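Local coordinates for hypothetical protein (Bacteroides caccae, PDB 4M8R) that is of unknown function but combines an N-terminal Ig-like domain with a WD40-like domain, at the interface of chains A and B. Coordinates in Å, arbitrary orientation; residue numbers count along the deposited sequence, not the author numbering. Chains: chain A/B, hypothetical protein.

The interface of chains A and B. Residues chain A 266, 311, 325-326, 347; chain B 52-54.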
loop_
_atom_site.group_PDB
_atom_site.type_symbol
_atom_site.label_atom_id
_atom_site.label_comp_id
_atom_site.label_asym_id
_atom_site.label_seq_id
_atom_site.Cartn_x
_atom_site.Cartn_y
_atom_site.Cartn_z
ATOM N N GLN A 266 -18.834 2.399 -13.226
ATOM C CA GLN A 266 -17.730 1.543 -12.781
ATOM C C GLN A 266 -16.950 1.066 -14.006
ATOM O O GLN A 266 -17.541 0.711 -15.028
ATOM C CB GLN A 266 -18.222 0.351 -11.946
ATOM C CG GLN A 266 -17.099 -0.425 -11.254
ATOM C CD GLN A 266 -17.595 -1.608 -10.430
ATOM O OE1 GLN A 266 -18.059 -1.445 -9.304
ATOM N NE2 GLN A 266 -17.487 -2.811 -10.991
HETATM N N MSE A 311 -18.991 2.315 -3.141
HETATM C CA MSE A 311 -19.248 1.128 -2.309
HETATM C C MSE A 311 -18.040 0.678 -1.521
HETATM O O MSE A 311 -18.121 -0.275 -0.749
HETATM C CB MSE A 311 -19.738 -0.011 -3.197
HETATM C CG MSE A 311 -20.954 0.393 -4.026
HETATM SE SE MSE A 311 -22.448 0.971 -2.889
HETATM C CE MSE A 311 -22.804 -0.715 -1.933
ATOM N N LYS A 325 -18.603 0.874 -7.569
ATOM C CA LYS A 325 -19.725 1.796 -7.428
ATOM C C LYS A 325 -20.980 1.391 -8.198
ATOM O O LYS A 325 -20.931 0.604 -9.139
ATOM C CB LYS A 325 -19.298 3.210 -7.840
ATOM C CG LYS A 325 -18.522 3.259 -9.137
ATOM C CD LYS A 325 -17.870 4.606 -9.404
ATOM C CE LYS A 325 -16.718 4.425 -10.385
ATOM N NZ LYS A 325 -16.793 5.373 -11.521
ATOM N N LYS A 326 -22.107 1.936 -7.751
ATOM C CA LYS A 326 -23.376 1.843 -8.454
ATOM C C LYS A 326 -23.736 3.255 -8.883
ATOM O O LYS A 326 -23.703 4.172 -8.067
ATOM C CB LYS A 326 -24.457 1.279 -7.533
ATOM C CG LYS A 326 -24.216 -0.167 -7.128
ATOM C CD LYS A 326 -24.960 -0.525 -5.850
ATOM C CE LYS A 326 -24.574 -1.909 -5.341
ATOM N NZ LYS A 326 -25.109 -3.007 -6.194
ATOM N N GLU A 347 -27.844 0.108 -15.235
ATOM C CA GLU A 347 -27.149 -1.174 -15.224
ATOM C C GLU A 347 -27.411 -1.918 -16.534
ATOM O O GLU A 347 -28.386 -1.629 -17.228
ATOM C CB GLU A 347 -27.619 -2.025 -14.039
ATOM C CG GLU A 347 -27.179 -1.497 -12.678
ATOM C CD GLU A 347 -27.684 -2.334 -11.509
ATOM O OE1 GLU A 347 -28.595 -3.168 -11.699
ATOM O OE2 GLU A 347 -27.170 -2.145 -10.384
ATOM N N LEU B 52 -18.962 -5.756 -4.236
ATOM C CA LEU B 52 -19.258 -4.465 -3.583
ATOM C C LEU B 52 -20.063 -3.525 -4.484
ATOM O O LEU B 52 -21.056 -2.941 -4.047
ATOM C CB LEU B 52 -17.974 -3.770 -3.122
ATOM C CG LEU B 52 -17.197 -4.461 -1.998
ATOM C CD1 LEU B 52 -16.011 -3.616 -1.558
ATOM C CD2 LEU B 52 -18.096 -4.757 -0.807
ATOM N N GLY B 53 -19.637 -3.388 -5.737
ATOM C CA GLY B 53 -20.340 -2.556 -6.705
ATOM C C GLY B 53 -21.021 -3.428 -7.731
ATOM O O GLY B 53 -21.883 -4.227 -7.392
ATOM N N GLU B 54 -20.646 -3.269 -8.991
ATOM C CA GLU B 54 -21.081 -4.184 -10.022
ATOM C C GLU B 54 -20.146 -5.397 -10.026
ATOM O O GLU B 54 -18.992 -5.285 -9.611
ATOM C CB GLU B 54 -21.099 -3.487 -11.385
ATOM C CG GLU B 54 -22.008 -2.260 -11.454
ATOM C CD GLU B 54 -23.473 -2.562 -11.159
ATOM O OE1 GLU B 54 -23.896 -3.734 -11.275
ATOM O OE2 GLU B 54 -24.213 -1.618 -10.811
#
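The side-chain amide of A:Gln266 meets the backbone of B:Glu54 at both of its polar atoms. Its oxygen OE1 accepts from B:Glu54 N at 3.2 Å, and its nitrogen NE2 donates to the main-chain oxygen B:Glu54 O, also at 3.2 Å. Neither donor lies on a lone pair of its acceptor: B:Glu54 N stands 40° above the carbonyl plane of the amide, and NE2 likewise approaches B:Glu54 O from above its carbonyl plane, although that oxygen lies close to the amide's own plane. A second donor helps fix the amide's rotation: A:Lys325 N, at the start of strand 325-333, reaches OE1 at 2.9 Å, in the carbonyl plane and on a lone pair. This bond within chain A may orient the amide for its pairing with B:Glu54. With CG anti to the backbone N (chi1 -170°) and an extended chain, A:Gln266 carries this group out to the B segment.

On the other flank, the selenomethionine A:Met311 bends around the carbonyl oxygen of B:Leu52, its CB lying 3.3 Å from B:Leu52 O and its CE methyl also turned to that oxygen. A:Met311 CG faces B:Gly53 CA at 4.0 Å, while B:Leu52 CD1 lies near the carbonyl oxygen of A:Met311.

B:Glu54 bends at chi2, which turns its carboxylate towards A:Glu347. The two carboxylate planes are nearly perpendicular, 85° apart, with A:Glu347 OE2 and B:Glu54 OE2 separated by 3.0 Å. Unless one carboxylate is protonated, this is an unfavourable contact and may reflect the limits of the model. A:Lys326 NZ, 4.9 Å from B:Glu54 OE2, may soften the negative charge without touching it.

Although the pairing may not be the biological one, the patch and its symmetry twin would dock loop residues 52-54 of each chain's Ig-like domain on the other's WD40-like domain.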